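Local coordinates for protein Pre-mRNA-splicing factor SAD1 (Saccharomyces cerevisiae, PDB 4MSX) that promotes assembly of newly synthesized U4 snRNA into the U4/U6 snRNP and is required for pre-mRNA splicing, as a catalytically inactive relative of ubiquitin-specific proteases, at residues Leu66-Arg71 with His119-Asn124; Leu74-Glu79 with Asn149-Ala154; Ser108-His113 with Tyr131-Asn136. All coordinates share one frame; numbering follows the deposited sequence.

Contact 1 of 3, residues Leu66-Arg71 with His119-Asn124; sequences LETVVR and HHVFLN. With ZN (zinc ion), chain B.
V121, the first residue of strand 121-124, turns its side chain toward L66, T68 and V69. V69 sends only its CG2 methyl across: chi1 of 166° puts CG1 anti to the backbone N and leaves CG2, anti to the carbonyl carbon, to lie 4.1 Å from V121 CB, and the two branched side chains cross at about a right angle. L66 starts out pointing away from the strand, but its longer chain brings CD2 back to 4.1 Å from V121 CG1. Branching suits V121 here, since CG1 meets L66 and V69 while CG2 lies 4.1 Å from T68 OG1, a plain contact. L147 of helix 146-155 touches both L66 and V69.

The polar link is indirect. One water donates to T68 OG1 at 2.8 Å and accepts from the backbone N of H120 at 2.9 Å, so the residue just before the strand is tied to the loop; T68 OG1 also bonds to Y65 O. A backbone bond from V69 N to L66 O, 3.1 Å long, closes the 3-10 turn.

Metal binding stands apart: H119 ND1 holds the zinc ion at 2.2 Å, together with C94, C97 and H113. Two residues ahead of V121, H119 thus supplies one ligand of the Cys2His2 zinc site of a predicted, degenerate UBP-type finger, whose lead-in loop packs on the sheet here.

Contact 2 of 3, residues Leu74-Glu79 with Asn149-Ala154; sequences LDFDSE and NSIKFA
F76 brings CD2, CE2 and CZ, one side of its ring, up to helix 146-155, and this is where the two segments fit most closely. Its CD2 meets A154 CB at 3.8 Å, while CZ, at the far end of the ring, reaches I151 CG2 at 3.9 Å. The ring therefore spans residues one helical turn apart, I151 and A154, and CE2 also approaches the carbonyl oxygen of I151 at 3.9 Å. Alanine suits the nearer position because its single methyl lets the aromatic ring come close to the helix backbone. L74 adds a second apolar point: CD1 touches I151 CG1 at 3.9 Å, the two chains crossing at about a right angle. With CG2 anti to the backbone N and CG1 anti to the carbonyl carbon (chi1 -71°), I151 offers one branch to each partner.

In the predicted UBP-type zinc finger, this joins the irregular lead-in to strand 91-94 with the helix that follows the five-stranded antiparallel sheet. An alanine in place of F76 would probably leave A154 CB and I151 CG2 without their aromatic cover and open a gap beside the helix.

The looser side is polar and flanks F76 in sequence: D75, pointing away from the helix, and D77 are partly exposed. D75 OD1 accepts from D77 N at 2.7 Å, making an Asx turn. D75 OD2 forms a salt bridge with K241 and D77 OD1 one with K233, D77 OD2 accepts from S245 N, and S78 and E79 are exposed.

Contact 3 of 3, residues Ser108-His113 with Tyr131-Asn136; sequences SPAFIH and YMLPQN. With ZN (zinc ion), chain B.
F111 reaches out from helix 109-116 and sets the end of its ring against P134, the two side chains crossing at about a right angle. CZ comes to 3.5 Å from P134 CB, and CE2 lies 3.4 Å from P134 O, which approaches the ring obliquely. With CG anti to the backbone N (chi1 -161°), the end of the ring comes nearer the 131-136 segment than the direction of its CB alone would suggest. Proline suits this place: it follows a cis peptide bond, and its rigid ring presents a fixed apolar surface to the phenylalanine.

L133 packs against A110 and F111 together. Its two methyls divide the work, CD1 lying 4.0 Å from A110 CB and CD2 4.2 Å from F111 CD2, with the F111 and L133 chains slanting across one another. The small A110 allows the leucine to approach the helix surface.

S108 occupies the N-cap, its OG accepting from F111 N at 3.2 Å, which steadies the first turn from which both A110 and F111 project. Further along, H113 binds the zinc ion through NE2 at 2.0 Å. Helix 109-116 thus packs on the residues just after strand 130-132 in a predicted, degenerate UBP-type zinc finger, whose zinc is also held by C94, C97 and H119.

Contacts 1 and 3 meet at the zinc ion, to which one contributes H119 and the other H113; C94 and C97 complete the site. Their centres are 11 Å apart, and they also share a sheet: F122 O and Y131 N pair at 2.9 Å between neighbouring strands, while H120 ND1 and L133 O probably hydrogen-bond at 2.7 Å. Contact 2 supplies no ligand, though the side chain of L74 lies about 8 Å from the zinc ion; its centre is 12 Å from that of contact 1. There V69 CG1 packs 3.5 Å from I151 CD1, and R71 NH1 probably bonds to S150 OG at 2.9 Å. Contacts 2 and 3 do not touch, their nearest atoms being about 10 Å apart.

Contact 1 of 3, residues Leu66-Arg71 with His119-Asn124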
loop_
_atom_site.group_PDB
_atom_site.type_symbol
_atom_site.label_atom_id
_atom_site.label_comp_id
_atom_site.label_asym_id
_atom_site.label_seq_id
_atom_site.Cartn_x
_atom_site.Cartn_y
_atom_site.Cartn_z
ATOM N N LEU A 66 -24.878 5.277 -25.037
ATOM C CA LEU A 66 -23.493 5.343 -24.523
ATOM C C LEU A 66 -22.995 6.762 -24.474
ATOM O O LEU A 66 -22.177 7.098 -23.624
ATOM C CB LEU A 66 -22.535 4.424 -25.296
ATOM C CG LEU A 66 -22.818 2.931 -25.092
ATOM C CD1 LEU A 66 -21.690 2.101 -25.691
ATOM C CD2 LEU A 66 -23.008 2.568 -23.642
ATOM N N GLU A 67 -23.506 7.628 -25.331
ATOM C CA GLU A 67 -23.144 9.036 -25.221
ATOM C C GLU A 67 -23.633 9.674 -23.916
ATOM O O GLU A 67 -23.246 10.812 -23.612
ATOM C CB GLU A 67 -23.665 9.846 -26.412
ATOM C CG GLU A 67 -25.191 9.902 -26.490
ATOM C CD GLU A 67 -25.714 10.811 -27.639
ATOM O OE1 GLU A 67 -25.462 10.515 -28.844
ATOM O OE2 GLU A 67 -26.382 11.821 -27.315
ATOM N N THR A 68 -24.497 8.998 -23.159
ATOM C CA THR A 68 -24.954 9.607 -21.886
ATOM C C THR A 68 -24.000 9.305 -20.703
ATOM O O THR A 68 -24.143 9.886 -19.610
ATOM C CB THR A 68 -26.345 9.165 -21.458
ATOM O OG1 THR A 68 -26.396 7.749 -21.185
ATOM C CG2 THR A 68 -27.390 9.520 -22.599
ATOM N N VAL A 69 -23.073 8.377 -20.920
ATOM C CA VAL A 69 -22.158 7.947 -19.843
ATOM C C VAL A 69 -21.233 9.095 -19.484
ATOM O O VAL A 69 -20.797 9.816 -20.358
ATOM C CB VAL A 69 -21.398 6.670 -20.278
ATOM C CG1 VAL A 69 -20.220 6.371 -19.365
ATOM C CG2 VAL A 69 -22.346 5.519 -20.227
ATOM N N VAL A 70 -20.961 9.309 -18.186
ATOM C CA VAL A 70 -20.072 10.393 -17.793
ATOM C C VAL A 70 -18.928 9.795 -16.919
ATOM O O VAL A 70 -19.079 9.587 -15.716
ATOM C CB VAL A 70 -20.813 11.534 -17.009
ATOM C CG1 VAL A 70 -19.839 12.727 -16.799
ATOM C CG2 VAL A 70 -22.034 12.025 -17.794
ATOM N N ARG A 71 -17.815 9.478 -17.549
ATOM C CA ARG A 71 -16.722 8.798 -16.844
ATOM C C ARG A 71 -16.229 9.585 -15.635
ATOM O O ARG A 71 -15.901 8.998 -14.610
ATOM C CB ARG A 71 -15.585 8.501 -17.821
ATOM C CG ARG A 71 -15.961 7.356 -18.756
ATOM C CD ARG A 71 -14.801 6.896 -19.621
ATOM N NE ARG A 71 -14.279 8.030 -20.371
ATOM C CZ ARG A 71 -13.124 8.020 -21.024
ATOM N NH1 ARG A 71 -12.373 6.926 -21.018
ATOM N NH2 ARG A 71 -12.706 9.119 -21.641
ATOM N N HIS A 119 -31.727 7.716 -16.432
ATOM C CA HIS A 119 -30.282 7.270 -16.542
ATOM C C HIS A 119 -30.372 5.789 -16.864
ATOM O O HIS A 119 -31.002 5.043 -16.127
ATOM C CB HIS A 119 -29.489 7.552 -15.204
ATOM C CG HIS A 119 -29.292 9.006 -14.921
ATOM N ND1 HIS A 119 -28.783 9.480 -13.736
ATOM C CD2 HIS A 119 -29.561 10.102 -15.672
ATOM C CE1 HIS A 119 -28.719 10.802 -13.769
ATOM N NE2 HIS A 119 -29.204 11.203 -14.929
ATOM N N HIS A 120 -29.812 5.336 -17.993
ATOM C CA HIS A 120 -30.165 4.009 -18.482
ATOM C C HIS A 120 -29.040 3.009 -18.604
ATOM O O HIS A 120 -29.329 1.844 -18.889
ATOM C CB HIS A 120 -30.878 4.164 -19.857
ATOM C CG HIS A 120 -32.111 5.007 -19.741
ATOM N ND1 HIS A 120 -33.306 4.492 -19.287
ATOM C CD2 HIS A 120 -32.308 6.340 -19.908
ATOM C CE1 HIS A 120 -34.207 5.465 -19.219
ATOM N NE2 HIS A 120 -33.630 6.594 -19.601
ATOM N N VAL A 121 -27.785 3.424 -18.353
ATOM C CA VAL A 121 -26.646 2.465 -18.520
ATOM C C VAL A 121 -26.016 2.185 -17.130
ATOM O O VAL A 121 -25.666 3.144 -16.441
ATOM C CB VAL A 121 -25.558 3.079 -19.455
ATOM C CG1 VAL A 121 -24.485 2.008 -19.862
ATOM C CG2 VAL A 121 -26.225 3.672 -20.706
ATOM N N PHE A 122 -25.958 0.909 -16.741
ATOM C CA PHE A 122 -25.529 0.478 -15.430
ATOM C C PHE A 122 -24.395 -0.558 -15.555
ATOM O O PHE A 122 -24.308 -1.302 -16.552
ATOM C CB PHE A 122 -26.698 -0.164 -14.690
ATOM C CG PHE A 122 -27.767 0.844 -14.351
ATOM C CD1 PHE A 122 -28.654 1.275 -15.362
ATOM C CD2 PHE A 122 -27.801 1.462 -13.089
ATOM C CE1 PHE A 122 -29.610 2.267 -15.085
ATOM C CE2 PHE A 122 -28.751 2.419 -12.777
ATOM C CZ PHE A 122 -29.684 2.832 -13.776
ATOM N N LEU A 123 -23.565 -0.624 -14.512
ATOM C CA LEU A 123 -22.573 -1.679 -14.397
ATOM C C LEU A 123 -22.909 -2.499 -13.177
ATOM O O LEU A 123 -23.032 -1.959 -12.060
ATOM C CB LEU A 123 -21.155 -1.036 -14.244
ATOM C CG LEU A 123 -20.064 -2.061 -13.999
ATOM C CD1 LEU A 123 -19.849 -3.083 -15.201
ATOM C CD2 LEU A 123 -18.790 -1.297 -13.743
ATOM N N ASN A 124 -22.996 -3.811 -13.324
ATOM C CA ASN A 124 -23.168 -4.637 -12.138
ATOM C C ASN A 124 -21.805 -4.705 -11.446
ATOM O O ASN A 124 -20.860 -5.150 -12.089
ATOM C CB ASN A 124 -23.593 -6.072 -12.518
ATOM C CG ASN A 124 -23.870 -6.939 -11.307
ATOM O OD1 ASN A 124 -23.029 -7.061 -10.405
ATOM N ND2 ASN A 124 -25.072 -7.527 -11.249
HETATM ZN ZN ZN B . -27.943 7.942 -12.365
HETATM O O HOH W 1 -28.867 7.156 -20.036
#

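Contact 2 of 3, residues Leu74-Glu79 with Asn149-Ala154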
loop_
_atom_site.group_PDB
_atom_site.type_symbol
_atom_site.label_atom_id
_atom_site.label_comp_id
_atom_site.label_asym_id
_atom_site.label_seq_id
_atom_site.Cartn_x
_atom_site.Cartn_y
_atom_site.Cartn_z
ATOM N N LEU A 74 -17.488 8.635 -12.267
ATOM C CA LEU A 74 -17.432 7.230 -11.844
ATOM C C LEU A 74 -16.251 7.002 -10.874
ATOM O O LEU A 74 -15.081 7.153 -11.266
ATOM C CB LEU A 74 -17.255 6.319 -13.056
ATOM C CG LEU A 74 -18.345 6.591 -14.114
ATOM C CD1 LEU A 74 -18.138 5.613 -15.254
ATOM C CD2 LEU A 74 -19.749 6.426 -13.429
ATOM N N ASP A 75 -16.553 6.579 -9.659
ATOM C CA ASP A 75 -15.479 6.249 -8.657
ATOM C C ASP A 75 -15.795 4.866 -8.121
ATOM O O ASP A 75 -16.898 4.619 -7.611
ATOM C CB ASP A 75 -15.475 7.266 -7.506
ATOM C CG ASP A 75 -14.297 7.052 -6.527
ATOM O OD1 ASP A 75 -14.008 5.890 -6.158
ATOM O OD2 ASP A 75 -13.637 8.052 -6.148
ATOM N N PHE A 76 -14.891 3.921 -8.331
ATOM C CA PHE A 76 -15.136 2.553 -7.889
ATOM C C PHE A 76 -14.386 2.187 -6.572
ATOM O O PHE A 76 -14.312 1.033 -6.177
ATOM C CB PHE A 76 -14.719 1.627 -9.016
ATOM C CG PHE A 76 -15.603 1.786 -10.239
ATOM C CD1 PHE A 76 -16.942 1.406 -10.169
ATOM C CD2 PHE A 76 -15.107 2.350 -11.406
ATOM C CE1 PHE A 76 -17.790 1.549 -11.306
ATOM C CE2 PHE A 76 -15.924 2.520 -12.544
ATOM C CZ PHE A 76 -17.267 2.103 -12.497
ATOM N N ASP A 77 -13.865 3.191 -5.908
ATOM C CA ASP A 77 -13.216 2.958 -4.630
ATOM C C ASP A 77 -14.206 3.013 -3.446
ATOM O O ASP A 77 -13.821 2.780 -2.308
ATOM C CB ASP A 77 -12.135 4.027 -4.411
ATOM C CG ASP A 77 -11.023 3.932 -5.412
ATOM O OD1 ASP A 77 -10.981 2.921 -6.131
ATOM O OD2 ASP A 77 -10.225 4.882 -5.518
ATOM N N SER A 78 -15.461 3.344 -3.703
ATOM C CA SER A 78 -16.424 3.545 -2.621
ATOM C C SER A 78 -16.954 2.212 -2.090
ATOM O O SER A 78 -16.848 1.169 -2.755
ATOM C CB SER A 78 -17.597 4.401 -3.125
ATOM O OG SER A 78 -17.144 5.716 -3.442
ATOM N N GLU A 79 -17.528 2.253 -0.887
ATOM C CA GLU A 79 -18.173 1.093 -0.311
ATOM C C GLU A 79 -19.297 0.676 -1.317
ATOM O O GLU A 79 -20.068 1.510 -1.762
ATOM C CB GLU A 79 -18.841 1.460 1.043
ATOM C CG GLU A 79 -19.383 0.245 1.776
ATOM C CD GLU A 79 -20.056 0.577 3.139
ATOM O OE1 GLU A 79 -20.100 1.767 3.561
ATOM O OE2 GLU A 79 -20.557 -0.387 3.781
ATOM N N ASN A 149 -14.819 -0.827 -22.263
ATOM C CA ASN A 149 -13.560 -1.418 -21.821
ATOM C C ASN A 149 -12.949 -0.522 -20.743
ATOM O O ASN A 149 -12.462 -0.998 -19.737
ATOM C CB ASN A 149 -12.540 -1.518 -22.981
ATOM C CG ASN A 149 -12.908 -2.586 -24.016
ATOM O OD1 ASN A 149 -13.555 -3.597 -23.697
ATOM N ND2 ASN A 149 -12.490 -2.363 -25.270
ATOM N N SER A 150 -12.908 0.767 -21.031
ATOM C CA SER A 150 -12.332 1.772 -20.150
ATOM C C SER A 150 -13.002 1.708 -18.773
ATOM O O SER A 150 -12.335 1.731 -17.743
ATOM C CB SER A 150 -12.605 3.132 -20.779
ATOM O OG SER A 150 -12.168 4.214 -20.001
ATOM N N ILE A 151 -14.338 1.616 -18.745
ATOM C CA ILE A 151 -15.050 1.613 -17.462
ATOM C C ILE A 151 -14.861 0.334 -16.707
ATOM O O ILE A 151 -14.626 0.339 -15.491
ATOM C CB ILE A 151 -16.603 1.888 -17.670
ATOM C CG1 ILE A 151 -16.774 3.344 -18.067
ATOM C CG2 ILE A 151 -17.378 1.580 -16.391
ATOM C CD1 ILE A 151 -18.200 3.611 -18.699
ATOM N N LYS A 152 -14.859 -0.780 -17.426
ATOM C CA LYS A 152 -14.675 -2.059 -16.769
ATOM C C LYS A 152 -13.216 -2.099 -16.196
ATOM O O LYS A 152 -12.960 -2.678 -15.128
ATOM C CB LYS A 152 -14.824 -3.193 -17.772
ATOM C CG LYS A 152 -14.858 -4.577 -17.151
ATOM C CD LYS A 152 -15.156 -5.605 -18.235
ATOM C CE LYS A 152 -15.115 -7.024 -17.718
ATOM N NZ LYS A 152 -15.492 -8.004 -18.798
ATOM N N PHE A 153 -12.291 -1.472 -16.904
ATOM C CA PHE A 153 -10.890 -1.461 -16.434
ATOM C C PHE A 153 -10.749 -0.587 -15.147
ATOM O O PHE A 153 -9.953 -0.905 -14.244
ATOM C CB PHE A 153 -10.012 -0.903 -17.500
ATOM C CG PHE A 153 -8.531 -1.105 -17.238
ATOM C CD1 PHE A 153 -7.843 -0.265 -16.368
ATOM C CD2 PHE A 153 -7.840 -2.124 -17.889
ATOM C CE1 PHE A 153 -6.462 -0.429 -16.151
ATOM C CE2 PHE A 153 -6.434 -2.295 -17.673
ATOM C CZ PHE A 153 -5.769 -1.440 -16.822
ATOM N N ALA A 154 -11.511 0.511 -15.068
ATOM C CA ALA A 154 -11.508 1.363 -13.878
ATOM C C ALA A 154 -12.014 0.604 -12.653
ATOM O O ALA A 154 -11.562 0.864 -11.512
ATOM C CB ALA A 154 -12.386 2.649 -14.106
#

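Contact 3 of 3, residues Ser108-His113 with Tyr131-Asn136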
loop_
_atom_site.group_PDB
_atom_site.type_symbol
_atom_site.label_atom_id
_atom_site.label_comp_id
_atom_site.label_asym_id
_atom_site.label_seq_id
_atom_site.Cartn_x
_atom_site.Cartn_y
_atom_site.Cartn_z
ATOM N N SER A 108 -36.902 -2.491 -8.002
ATOM C CA SER A 108 -35.552 -2.243 -7.412
ATOM C C SER A 108 -35.131 -0.774 -7.495
ATOM O O SER A 108 -35.561 -0.049 -8.383
ATOM C CB SER A 108 -34.512 -3.143 -8.089
ATOM O OG SER A 108 -34.099 -2.620 -9.339
ATOM N N PRO A 109 -34.251 -0.313 -6.579
ATOM C CA PRO A 109 -33.815 1.090 -6.684
ATOM C C PRO A 109 -33.171 1.424 -8.042
ATOM O O PRO A 109 -33.307 2.546 -8.516
ATOM C CB PRO A 109 -32.776 1.227 -5.516
ATOM C CG PRO A 109 -33.358 0.263 -4.474
ATOM C CD PRO A 109 -33.824 -0.933 -5.302
ATOM N N ALA A 110 -32.484 0.476 -8.664
ATOM C CA ALA A 110 -31.749 0.805 -9.886
ATOM C C ALA A 110 -32.797 0.991 -11.041
ATOM O O ALA A 110 -32.701 1.876 -11.890
ATOM C CB ALA A 110 -30.837 -0.300 -10.232
ATOM N N PHE A 111 -33.743 0.096 -11.055
ATOM C CA PHE A 111 -34.821 0.121 -12.101
ATOM C C PHE A 111 -35.621 1.440 -11.933
ATOM O O PHE A 111 -35.769 2.234 -12.874
ATOM C CB PHE A 111 -35.648 -1.117 -11.946
ATOM C CG PHE A 111 -36.473 -1.462 -13.181
ATOM C CD1 PHE A 111 -37.675 -0.834 -13.405
ATOM C CD2 PHE A 111 -36.023 -2.415 -14.097
ATOM C CE1 PHE A 111 -38.467 -1.160 -14.551
ATOM C CE2 PHE A 111 -36.779 -2.735 -15.234
ATOM C CZ PHE A 111 -38.019 -2.098 -15.450
ATOM N N ILE A 112 -36.067 1.742 -10.709
ATOM C CA ILE A 112 -36.720 3.024 -10.458
ATOM C C ILE A 112 -35.877 4.227 -10.796
ATOM O O ILE A 112 -36.362 5.200 -11.378
ATOM C CB ILE A 112 -37.203 3.136 -8.979
ATOM C CG1 ILE A 112 -38.267 2.082 -8.704
ATOM C CG2 ILE A 112 -37.641 4.529 -8.642
ATOM C CD1 ILE A 112 -38.670 2.036 -7.216
ATOM N N HIS A 113 -34.596 4.202 -10.418
ATOM C CA HIS A 113 -33.709 5.296 -10.767
ATOM C C HIS A 113 -33.711 5.471 -12.287
ATOM O O HIS A 113 -33.630 6.595 -12.777
ATOM C CB HIS A 113 -32.255 4.904 -10.376
ATOM C CG HIS A 113 -31.232 5.968 -10.648
ATOM N ND1 HIS A 113 -31.140 7.132 -9.916
ATOM C CD2 HIS A 113 -30.192 5.988 -11.518
ATOM C CE1 HIS A 113 -30.131 7.859 -10.370
ATOM N NE2 HIS A 113 -29.534 7.178 -11.336
ATOM N N TYR A 131 -25.595 -3.267 -18.255
ATOM C CA TYR A 131 -27.031 -3.455 -18.513
ATOM C C TYR A 131 -27.660 -2.153 -18.900
ATOM O O TYR A 131 -27.279 -1.072 -18.407
ATOM C CB TYR A 131 -27.737 -3.992 -17.278
ATOM C CG TYR A 131 -27.348 -5.386 -16.956
ATOM C CD1 TYR A 131 -28.049 -6.476 -17.482
ATOM C CD2 TYR A 131 -26.217 -5.647 -16.180
ATOM C CE1 TYR A 131 -27.657 -7.785 -17.211
ATOM C CE2 TYR A 131 -25.834 -6.942 -15.895
ATOM C CZ TYR A 131 -26.540 -8.007 -16.421
ATOM O OH TYR A 131 -26.130 -9.288 -16.139
ATOM N N MET A 132 -28.680 -2.264 -19.751
ATOM C CA MET A 132 -29.552 -1.160 -20.057
ATOM C C MET A 132 -30.809 -1.342 -19.210
ATOM O O MET A 132 -31.358 -2.452 -19.123
ATOM C CB MET A 132 -29.957 -1.203 -21.538
ATOM C CG MET A 132 -28.855 -0.832 -22.494
ATOM S SD MET A 132 -28.345 0.892 -22.269
ATOM C CE MET A 132 -27.366 1.133 -23.770
ATOM N N LEU A 133 -31.234 -0.268 -18.574
ATOM C CA LEU A 133 -32.490 -0.272 -17.784
ATOM C C LEU A 133 -33.303 0.946 -18.194
ATOM O O LEU A 133 -32.761 2.048 -18.368
ATOM C CB LEU A 133 -32.210 -0.259 -16.260
ATOM C CG LEU A 133 -31.463 -1.450 -15.627
ATOM C CD1 LEU A 133 -31.201 -1.237 -14.101
ATOM C CD2 LEU A 133 -32.239 -2.736 -15.823
ATOM N N PRO A 134 -34.653 0.794 -18.316
ATOM C CA PRO A 134 -35.508 -0.339 -17.930
ATOM C C PRO A 134 -35.609 -1.480 -18.952
ATOM O O PRO A 134 -36.322 -2.437 -18.637
ATOM C CB PRO A 134 -36.911 0.301 -17.720
ATOM C CG PRO A 134 -36.928 1.529 -18.581
ATOM C CD PRO A 134 -35.420 2.001 -18.696
ATOM N N GLN A 135 -34.881 -1.437 -20.076
ATOM C CA GLN A 135 -34.947 -2.557 -21.033
ATOM C C GLN A 135 -34.628 -3.832 -20.290
ATOM O O GLN A 135 -35.177 -4.870 -20.575
ATOM C CB GLN A 135 -33.958 -2.407 -22.199
ATOM C CG GLN A 135 -34.172 -1.208 -23.106
ATOM C CD GLN A 135 -33.584 0.103 -22.570
ATOM O OE1 GLN A 135 -33.360 0.300 -21.331
ATOM N NE2 GLN A 135 -33.335 1.031 -23.504
ATOM N N ASN A 136 -33.715 -3.761 -19.321
ATOM C CA ASN A 136 -33.226 -4.977 -18.649
ATOM C C ASN A 136 -32.578 -6.004 -19.602
ATOM O O ASN A 136 -32.851 -7.206 -19.530
ATOM C CB ASN A 136 -34.317 -5.637 -17.824
ATOM C CG ASN A 136 -33.752 -6.484 -16.715
ATOM O OD1 ASN A 136 -32.566 -6.839 -16.741
ATOM N ND2 ASN A 136 -34.581 -6.799 -15.712
HETATM ZN ZN ZN B . -27.943 7.942 -12.365
#